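Local coordinates for Lmo2349 protein (Listeria monocytogenes, PDB 4GVO) that probably binds L-cystine or a related amino acid outside the membrane and delivers it to an ABC importer, as a family 3 solute-binding protein, at residues A[8-13]-A[50-55]; A[90-95]-A[216-221]; A[98-103]-A[186-191]. All coordinates share one frame; numbering follows the deposited sequence. Where two conformers were deposited one is given.

Interaction 1: A[8-13]-A[50-55]; sequences VQTITV and KFKFKT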
loop_
_atom_site.group_PDB
_atom_site.type_symbol
_atom_site.label_atom_id
_atom_site.label_comp_id
_atom_site.label_asym_id
_atom_site.label_seq_id
_atom_site.Cartn_x
_atom_site.Cartn_y
_atom_site.Cartn_z
ATOM N N VAL A 8 3.610 10.169 29.063
ATOM C CA VAL A 8 3.671 9.956 27.564
ATOM C C VAL A 8 3.884 8.471 27.208
ATOM O O VAL A 8 4.840 7.850 27.678
ATOM C CB VAL A 8 4.733 10.854 26.863
ATOM C CG1 VAL A 8 4.768 10.616 25.351
ATOM C CG2 VAL A 8 4.481 12.336 27.177
ATOM N N GLN A 9 2.997 7.909 26.376
ATOM C CA GLN A 9 3.108 6.502 25.951
ATOM C C GLN A 9 3.837 6.392 24.611
ATOM O O GLN A 9 3.472 7.041 23.639
ATOM C CB GLN A 9 1.719 5.879 25.808
ATOM C CG GLN A 9 1.723 4.366 25.557
ATOM C CD GLN A 9 0.331 3.769 25.349
ATOM O OE1 GLN A 9 -0.676 4.361 25.738
ATOM N NE2 GLN A 9 0.275 2.582 24.731
ATOM N N THR A 10 4.852 5.522 24.548
ATOM C CA THR A 10 5.574 5.266 23.288
ATOM C C THR A 10 4.805 4.255 22.470
ATOM O O THR A 10 4.438 3.188 22.953
ATOM C CB THR A 10 7.004 4.753 23.541
ATOM O OG1 THR A 10 7.690 5.749 24.300
ATOM C CG2 THR A 10 7.728 4.485 22.251
ATOM N N ILE A 11 4.586 4.605 21.208
ATOM C CA ILE A 11 3.864 3.773 20.251
ATOM C C ILE A 11 4.840 3.412 19.159
ATOM O O ILE A 11 5.460 4.283 18.587
ATOM C CB ILE A 11 2.670 4.568 19.636
ATOM C CG1 ILE A 11 1.707 5.039 20.746
ATOM C CG2 ILE A 11 1.976 3.758 18.571
ATOM C CD1 ILE A 11 1.201 3.939 21.683
ATOM N N THR A 12 4.967 2.122 18.885
ATOM C CA THR A 12 5.826 1.633 17.818
ATOM C C THR A 12 5.026 1.363 16.555
ATOM O O THR A 12 4.045 0.628 16.570
ATOM C CB THR A 12 6.593 0.371 18.240
ATOM O OG1 THR A 12 7.355 0.699 19.426
ATOM C CG2 THR A 12 7.551 -0.117 17.156
ATOM N N VAL A 13 5.432 2.029 15.499
ATOM C CA VAL A 13 4.791 1.954 14.188
ATOM C C VAL A 13 5.635 1.135 13.239
ATOM O O VAL A 13 6.761 1.516 12.906
ATOM C CB VAL A 13 4.609 3.388 13.612
ATOM C CG1 VAL A 13 3.864 3.349 12.280
ATOM C CG2 VAL A 13 3.894 4.303 14.614
ATOM N N LYS A 50 4.157 9.259 21.965
ATOM C CA LYS A 50 5.381 9.461 21.173
ATOM C C LYS A 50 5.441 8.306 20.208
ATOM O O LYS A 50 5.448 7.186 20.619
ATOM C CB LYS A 50 6.639 9.465 22.070
ATOM C CG LYS A 50 7.971 9.703 21.359
ATOM C CD LYS A 50 9.170 9.367 22.263
ATOM C CE LYS A 50 9.761 7.968 21.995
ATOM N NZ LYS A 50 10.062 7.205 23.245
ATOM N N PHE A 51 5.528 8.602 18.929
ATOM C CA PHE A 51 5.530 7.566 17.895
ATOM C C PHE A 51 6.955 7.352 17.442
ATOM O O PHE A 51 7.681 8.302 17.126
ATOM C CB PHE A 51 4.654 7.971 16.710
ATOM C CG PHE A 51 3.174 7.952 16.996
ATOM C CD1 PHE A 51 2.569 8.911 17.798
ATOM C CD2 PHE A 51 2.335 6.977 16.431
ATOM C CE1 PHE A 51 1.209 8.890 18.060
ATOM C CE2 PHE A 51 0.968 6.989 16.696
ATOM C CZ PHE A 51 0.413 7.970 17.482
ATOM N N LYS A 52 7.345 6.101 17.378
ATOM C CA LYS A 52 8.611 5.738 16.817
ATOM C C LYS A 52 8.413 4.644 15.779
ATOM O O LYS A 52 7.461 3.903 15.859
ATOM C CB LYS A 52 9.543 5.251 17.881
ATOM C CG LYS A 52 9.115 4.025 18.573
ATOM C CD LYS A 52 10.099 3.644 19.674
ATOM C CE LYS A 52 11.482 3.287 19.137
ATOM N NZ LYS A 52 12.387 2.858 20.228
ATOM N N PHE A 53 9.341 4.536 14.838
ATOM C CA PHE A 53 9.207 3.577 13.774
ATOM C C PHE A 53 10.073 2.340 14.006
ATOM O O PHE A 53 11.156 2.400 14.591
ATOM C CB PHE A 53 9.570 4.229 12.430
ATOM C CG PHE A 53 8.651 5.346 12.043
ATOM C CD1 PHE A 53 7.414 5.088 11.460
ATOM C CD2 PHE A 53 8.990 6.664 12.319
ATOM C CE1 PHE A 53 6.587 6.127 11.110
ATOM C CE2 PHE A 53 8.137 7.699 11.998
ATOM C CZ PHE A 53 6.939 7.422 11.384
ATOM N N LYS A 54 9.565 1.234 13.461
ATOM C CA LYS A 54 10.284 -0.023 13.345
ATOM C C LYS A 54 10.123 -0.478 11.899
ATOM O O LYS A 54 9.026 -0.833 11.472
ATOM C CB LYS A 54 9.738 -1.079 14.309
ATOM C CG LYS A 54 10.527 -2.379 14.300
ATOM C CD LYS A 54 9.876 -3.490 15.113
ATOM C CE LYS A 54 10.021 -3.334 16.610
ATOM N NZ LYS A 54 11.370 -3.743 17.117
ATOM N N THR A 55 11.220 -0.413 11.133
ATOM C CA THR A 55 11.185 -0.765 9.727
ATOM C C THR A 55 11.448 -2.246 9.544
ATOM O O THR A 55 12.180 -2.858 10.297
ATOM C CB THR A 55 12.159 0.078 8.908
ATOM O OG1 THR A 55 13.486 -0.115 9.401
ATOM C CG2 THR A 55 11.767 1.545 8.975
#

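Interaction 2: A[90-95]-A[216-221]; sequences NDVAYN and ALQSII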
loop_
_atom_site.group_PDB
_atom_site.type_symbol
_atom_site.label_atom_id
_atom_site.label_comp_id
_atom_site.label_asym_id
_atom_site.label_seq_id
_atom_site.Cartn_x
_atom_site.Cartn_y
_atom_site.Cartn_z
ATOM N N ASN A 90 -8.520 1.984 11.989
ATOM C CA ASN A 90 -9.092 3.244 12.427
ATOM C C ASN A 90 -10.236 3.628 11.465
ATOM O O ASN A 90 -10.384 3.013 10.399
ATOM C CB ASN A 90 -8.033 4.320 12.579
ATOM C CG ASN A 90 -7.482 4.776 11.259
ATOM O OD1 ASN A 90 -6.927 3.968 10.523
ATOM N ND2 ASN A 90 -7.639 6.060 10.946
ATOM N N ASP A 91 -11.049 4.624 11.844
ATOM C CA ASP A 91 -12.238 5.020 11.058
ATOM C C ASP A 91 -11.958 5.951 9.907
ATOM O O ASP A 91 -12.759 6.013 8.954
ATOM C CB ASP A 91 -13.304 5.708 11.939
ATOM C CG ASP A 91 -14.113 4.728 12.797
ATOM O OD1 ASP A 91 -13.907 3.503 12.747
ATOM O OD2 ASP A 91 -14.990 5.206 13.546
ATOM N N VAL A 92 -10.866 6.711 9.978
ATOM C CA VAL A 92 -10.634 7.763 8.999
ATOM C C VAL A 92 -9.593 7.315 7.962
ATOM O O VAL A 92 -8.439 7.077 8.305
ATOM C CB VAL A 92 -10.209 9.061 9.697
ATOM C CG1 VAL A 92 -9.952 10.160 8.671
ATOM C CG2 VAL A 92 -11.267 9.493 10.744
ATOM N N ALA A 93 -9.976 7.225 6.697
ATOM C CA ALA A 93 -9.061 6.794 5.638
ATOM C C ALA A 93 -8.090 7.910 5.302
ATOM O O ALA A 93 -8.392 9.126 5.472
ATOM C CB ALA A 93 -9.878 6.451 4.384
ATOM N N TYR A 94 -6.911 7.536 4.818
ATOM C CA TYR A 94 -5.966 8.518 4.356
ATOM C C TYR A 94 -5.443 8.327 2.925
ATOM O O TYR A 94 -4.556 9.060 2.476
ATOM C CB TYR A 94 -4.840 8.711 5.358
ATOM C CG TYR A 94 -3.857 7.562 5.543
ATOM C CD1 TYR A 94 -4.075 6.571 6.499
ATOM C CD2 TYR A 94 -2.699 7.466 4.770
ATOM C CE1 TYR A 94 -3.167 5.555 6.708
ATOM C CE2 TYR A 94 -1.765 6.483 4.988
ATOM C CZ TYR A 94 -1.987 5.525 5.976
ATOM O OH TYR A 94 -1.106 4.516 6.238
ATOM N N ASN A 95 -6.036 7.403 2.186
ATOM C CA ASN A 95 -5.788 7.285 0.742
ATOM C C ASN A 95 -6.876 6.365 0.153
ATOM O O ASN A 95 -7.581 5.688 0.918
ATOM C CB ASN A 95 -4.388 6.726 0.402
ATOM C CG ASN A 95 -3.934 7.115 -0.972
ATOM O OD1 ASN A 95 -4.600 7.933 -1.646
ATOM N ND2 ASN A 95 -2.834 6.553 -1.410
ATOM N N ALA A 216 -6.634 12.964 15.569
ATOM C CA ALA A 216 -5.527 13.670 14.960
ATOM C C ALA A 216 -5.674 13.752 13.429
ATOM O O ALA A 216 -5.477 14.809 12.815
ATOM C CB ALA A 216 -4.210 13.002 15.339
ATOM N N LEU A 217 -5.986 12.616 12.801
ATOM C CA LEU A 217 -6.120 12.585 11.364
ATOM C C LEU A 217 -7.275 13.510 10.934
ATOM O O LEU A 217 -7.154 14.185 9.918
ATOM C CB LEU A 217 -6.370 11.147 10.873
ATOM C CG LEU A 217 -6.299 10.900 9.351
ATOM C CD1 LEU A 217 -5.185 11.604 8.605
ATOM C CD2 LEU A 217 -6.271 9.376 9.111
ATOM N N GLN A 218 -8.394 13.527 11.656
ATOM C CA GLN A 218 -9.482 14.413 11.265
ATOM C C GLN A 218 -9.038 15.871 11.314
ATOM O O GLN A 218 -9.404 16.654 10.466
ATOM C CB GLN A 218 -10.691 14.217 12.180
ATOM C CG GLN A 218 -11.926 14.930 11.657
ATOM C CD GLN A 218 -12.352 14.342 10.312
ATOM O OE1 GLN A 218 -12.606 13.140 10.211
ATOM N NE2 GLN A 218 -12.423 15.170 9.283
ATOM N N SER A 219 -8.249 16.243 12.321
ATOM C CA SER A 219 -7.755 17.630 12.372
ATOM C C SER A 219 -6.788 17.949 11.233
ATOM O O SER A 219 -6.752 19.070 10.737
ATOM C CB SER A 219 -7.131 17.953 13.734
ATOM O OG SER A 219 -5.899 17.320 13.940
ATOM N N ILE A 220 -6.016 16.964 10.797
ATOM C CA ILE A 220 -5.137 17.078 9.643
ATOM C C ILE A 220 -5.920 17.254 8.345
ATOM O O ILE A 220 -5.515 18.006 7.460
ATOM C CB ILE A 220 -4.190 15.863 9.625
ATOM C CG1 ILE A 220 -3.205 15.961 10.808
ATOM C CG2 ILE A 220 -3.430 15.698 8.307
ATOM C CD1 ILE A 220 -2.516 14.643 11.153
ATOM N N ILE A 221 -7.018 16.531 8.220
ATOM C CA ILE A 221 -7.939 16.777 7.114
ATOM C C ILE A 221 -8.505 18.196 7.193
ATOM O O ILE A 221 -8.493 18.949 6.194
ATOM C CB ILE A 221 -9.048 15.707 7.107
ATOM C CG1 ILE A 221 -8.459 14.376 6.619
ATOM C CG2 ILE A 221 -10.241 16.194 6.253
ATOM C CD1 ILE A 221 -9.361 13.183 6.910
#

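Interaction 3: A[98-103]-A[186-191]; sequences PLQLTV and EKVVGD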
loop_
_atom_site.group_PDB
_atom_site.type_symbol
_atom_site.label_atom_id
_atom_site.label_comp_id
_atom_site.label_asym_id
_atom_site.label_seq_id
_atom_site.Cartn_x
_atom_site.Cartn_y
_atom_site.Cartn_z
ATOM N N PRO A 98 -7.247 1.950 -5.485
ATOM C CA PRO A 98 -7.999 1.132 -6.449
ATOM C C PRO A 98 -7.026 0.283 -7.261
ATOM O O PRO A 98 -6.025 0.794 -7.798
ATOM C CB PRO A 98 -8.710 2.162 -7.327
ATOM C CG PRO A 98 -7.889 3.385 -7.194
ATOM C CD PRO A 98 -7.387 3.375 -5.779
ATOM N N LEU A 99 -7.282 -1.010 -7.371
ATOM C CA LEU A 99 -6.372 -1.952 -8.032
ATOM C C LEU A 99 -6.838 -2.322 -9.442
ATOM O O LEU A 99 -8.005 -2.588 -9.666
ATOM C CB LEU A 99 -6.278 -3.245 -7.219
ATOM C CG LEU A 99 -5.585 -3.111 -5.843
ATOM C CD1 LEU A 99 -5.640 -4.463 -5.095
ATOM C CD2 LEU A 99 -4.161 -2.582 -5.995
ATOM N N GLN A 100 -5.895 -2.363 -10.357
ATOM C CA GLN A 100 -6.093 -2.822 -11.712
ATOM C C GLN A 100 -4.942 -3.715 -12.129
ATOM O O GLN A 100 -3.804 -3.512 -11.671
ATOM C CB GLN A 100 -6.162 -1.653 -12.716
ATOM C CG GLN A 100 -7.475 -0.882 -12.653
ATOM C CD GLN A 100 -7.411 0.404 -13.420
ATOM O OE1 GLN A 100 -6.922 1.381 -12.925
ATOM N NE2 GLN A 100 -7.863 0.373 -14.689
ATOM N N LEU A 101 -5.198 -4.649 -13.033
ATOM C CA LEU A 101 -4.110 -5.308 -13.735
ATOM C C LEU A 101 -3.196 -4.263 -14.334
ATOM O O LEU A 101 -3.631 -3.222 -14.811
ATOM C CB LEU A 101 -4.593 -6.229 -14.818
ATOM C CG LEU A 101 -5.482 -7.400 -14.410
ATOM C CD1 LEU A 101 -5.909 -8.199 -15.636
ATOM C CD2 LEU A 101 -4.791 -8.294 -13.366
ATOM N N THR A 102 -1.905 -4.564 -14.293
ATOM C CA THR A 102 -0.893 -3.626 -14.747
ATOM C C THR A 102 0.072 -4.430 -15.624
ATOM O O THR A 102 0.473 -5.531 -15.282
ATOM C CB THR A 102 -0.201 -3.000 -13.534
ATOM O OG1 THR A 102 -1.147 -2.194 -12.824
ATOM C CG2 THR A 102 0.980 -2.112 -13.966
ATOM N N VAL A 103 0.386 -3.879 -16.794
ATOM C CA VAL A 103 1.171 -4.555 -17.815
ATOM C C VAL A 103 2.233 -3.616 -18.390
ATOM O O VAL A 103 2.243 -2.424 -18.123
ATOM C CB VAL A 103 0.250 -5.055 -18.946
ATOM C CG1 VAL A 103 -0.738 -6.117 -18.434
ATOM C CG2 VAL A 103 -0.473 -3.870 -19.611
ATOM N N GLU A 186 4.974 0.974 -17.356
ATOM C CA GLU A 186 3.819 0.151 -17.050
ATOM C C GLU A 186 2.567 0.938 -17.283
ATOM O O GLU A 186 2.560 2.171 -17.334
ATOM C CB GLU A 186 3.863 -0.262 -15.599
ATOM C CG GLU A 186 5.031 -1.177 -15.280
ATOM C CD GLU A 186 5.120 -1.546 -13.813
ATOM O OE1 GLU A 186 4.210 -1.188 -13.052
ATOM O OE2 GLU A 186 6.156 -2.114 -13.382
ATOM N N LYS A 187 1.472 0.227 -17.479
ATOM C CA LYS A 187 0.142 0.878 -17.595
ATOM C C LYS A 187 -0.906 0.002 -16.909
ATOM O O LYS A 187 -0.812 -1.228 -16.955
ATOM C CB LYS A 187 -0.223 1.193 -19.049
ATOM C CG LYS A 187 -0.581 -0.010 -19.874
ATOM C CD LYS A 187 -0.916 0.370 -21.299
ATOM C CE LYS A 187 -1.157 -0.882 -22.123
ATOM N NZ LYS A 187 -1.245 -0.515 -23.558
ATOM N N VAL A 188 -1.922 0.645 -16.327
ATOM C CA VAL A 188 -3.103 -0.091 -15.858
ATOM C C VAL A 188 -3.997 -0.416 -17.047
ATOM O O VAL A 188 -4.071 0.348 -18.039
ATOM C CB VAL A 188 -3.891 0.704 -14.762
ATOM C CG1 VAL A 188 -3.023 0.877 -13.518
ATOM C CG2 VAL A 188 -4.418 2.044 -15.269
ATOM N N VAL A 189 -4.659 -1.563 -16.969
ATOM C CA VAL A 189 -5.592 -2.010 -17.999
ATOM C C VAL A 189 -6.822 -2.564 -17.312
ATOM O O VAL A 189 -6.769 -3.022 -16.177
ATOM C CB VAL A 189 -4.995 -3.046 -18.969
ATOM C CG1 VAL A 189 -3.876 -2.425 -19.799
ATOM C CG2 VAL A 189 -4.528 -4.295 -18.260
ATOM N N GLY A 190 -7.934 -2.595 -18.017
ATOM C CA GLY A 190 -9.071 -3.325 -17.534
ATOM C C GLY A 190 -9.811 -2.619 -16.427
ATOM O O GLY A 190 -9.627 -1.414 -16.137
ATOM N N ASP A 191 -10.632 -3.414 -15.759
ATOM C CA ASP A 191 -11.543 -2.877 -14.754
ATOM C C ASP A 191 -10.884 -2.779 -13.395
ATOM O O ASP A 191 -9.878 -3.464 -13.114
ATOM C CB ASP A 191 -12.795 -3.717 -14.693
ATOM C CG ASP A 191 -13.628 -3.635 -16.002
ATOM O OD1 ASP A 191 -13.504 -2.620 -16.746
ATOM O OD2 ASP A 191 -14.348 -4.606 -16.257
HETATM O O HOH W 1 -7.817 -4.706 -14.303
#

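Interaction 1: A[8-13]-A[50-55]
Phe-51 carries CG anti to its own carbonyl carbon (chi1 -71°), and the chi1 of Ile-11 (-59°) sets CG1 beside the backbone N, which leaves CG2 anti to that N. The two side chains then run alongside each other from the same face of a parallel beta pair. The pair joins strand 9-15 to strand 49-55 in the mixed sheet of a periplasmic-binding-protein fold. Ile-11 CB sits over one face of the Phe-51 ring, offset toward the rim, in a CH-pi contact 4.2 Å from the ring centroid. Val-13 comes to the same ring at its edge, in plane, with CG2 3.6 Å from Phe-51 CD2. Val-13 CB also packs on Phe-53 CD1, so this one valine bridges two phenylalanines. Val-39 of helix 34-44 touches Val-13 and both phenylalanine side chains. The Phe-51 side chain lies about 5 Å from the bound sodium ion, which is held by Asp-43, Leu-46 and Tyr-49.

Between the strands, five backbone bonds form the parallel ladder. Ile-11 is gripped twice: its N binds Lys-50 O at 2.8 Å, and its O accepts from Lys-52 N at 2.9 Å. Val-13 repeats the pattern with Lys-52 O and Lys-54 N.

The other face of the sheet carries Thr-10, Thr-12, Lys-50 and Lys-52. It is more polar, and its lysines are exposed. Thr-10 CG2 rests on Lys-52 CD at 3.6 Å. Thr-12 CG2 meets Lys-54 CB. The Lys-50 chain bends at chi3 and chi4, and its NZ donates to Thr-10 OG1 at 3.0 Å.

Interaction 2: A[90-95]-A[216-221]
Val-92 meets Leu-217 and Ile-221 in plain apolar packing between a loop and a helix. The loop 90-95 links strands 88-89 and 95-104. Leu-217 and Ile-221 are one turn apart on helix 207-222, and both point toward the loop. This loop-on-helix packing joins the start of strand 95-104 to helix 207-222 in the binding-protein fold. Val-92 CG1 stands anti to its backbone N (chi1 179°) and touches both helix residues: it is 3.5 Å from Ile-221 CD1 and 3.8 Å from Leu-217 CG. Val-92 and the two helix side chains come from opposing sides and overlap flank to flank. Leu-217 CD2 also reaches Tyr-94 CB at 4.1 Å.

Apolar atoms also meet polar ones. Leu-217 CD2 lies 3.3 Å from Val-92 O, a close van der Waals approach. Asn-90 ND2 is 4.0 Å from the same methyl. Gln-218, whose NE2 is bonded to Asp-222, brings OE1 up to Val-92 CG2 at 3.9 Å, the two side chains crossing at about a right angle.

Hydrogen bonds hold the loop in shape beside the helix. Asn-90 ND2 makes a weak bond to Val-92 O at 2.9 Å, bent to 129° at the hydrogen. Its stronger partner is Asp-214 of the same helix, which also accepts from the backbone N of Asp-91 and Val-92 and so ties the loop to the helix.

Around the contact, strand 191-202 stacks its Phe-200 ring on Tyr-94, Leu-38 of helix 34-44 touches Tyr-94 and Leu-217, Asp-35 bonds Tyr-94 OH, and Leu-226 of helix 225-234 packs on Ile-221.

Interaction 3: A[98-103]-A[186-191]
Gln-100 reaches across to the turn after strand 186-189 and donates from NE2 to Gly-190 O at 2.9 Å. Its CG is anti to the carbonyl carbon (chi1 -74°), and the chain extends beyond CG. The acceptor lies near the amide plane of Gln-100, but the donor stands above the plane of the glycine carbonyl. The amide also lies against Val-188, with OE1 3.5 Å from CG2.

Next to this contact, the backbones form an antiparallel ladder in the mixed sheet of the binding-protein fold. Val-103 and Lys-187 exchange two bonds: Val-103 N to Lys-187 O at 2.9 Å, and Lys-187 N to Val-103 O at 2.8 Å. Further along, Val-189 N donates to Leu-101 O.

Side chains pack on both faces. Val-103 CG2 meets Val-189 CG1 at 3.7 Å, crossing at about a right angle. On the other face, Thr-102 OG1 meets Val-188 CG1 and bonds back to Gln-100 O. Thr-102 CG2 also touches Glu-186 OE1.

Farther out, Val-175 of helix 172-180 touches Thr-102 and Glu-186, and strand 168-170 pairs with 95-104 through Gln-100 and Thr-102. Lys-187 NZ is bonded to Asp-105 O and Asn-108 OD1. At Gly-190, where phi is positive (76°), the chain turns a corner. Here a water stands in for a direct bond between Leu-101 N and Val-189 O. It accepts from that N at 2.9 Å and donates to Val-189 O and Asp-191 O, so water and Gln-100 amide together join the corner to the strand through polar bonds.

How the interactions relate
Interactions 1 and 3 lie on opposite sides of the chain's centre, with centres about 35 Å apart. Both reach the same mixed sheet. Interaction 1 pairs parallel strands 9-15 and 49-55; interaction 3 pairs antiparallel strands 95-104 and 186-189. Interaction 2 is about 18 Å from interaction 1 and about 27 Å from interaction 3, centre to centre. Interaction 1 closes first along the chain. Interaction 3 is then nested within the loop closed by interaction 2, and segments 90-95 and 98-103 nearly follow each other. The chain thus leaves interaction 2 for interaction 3 and returns to helix 207-222, consistent with the two-lobed binding-protein fold, whose ligand pocket includes Phe-97.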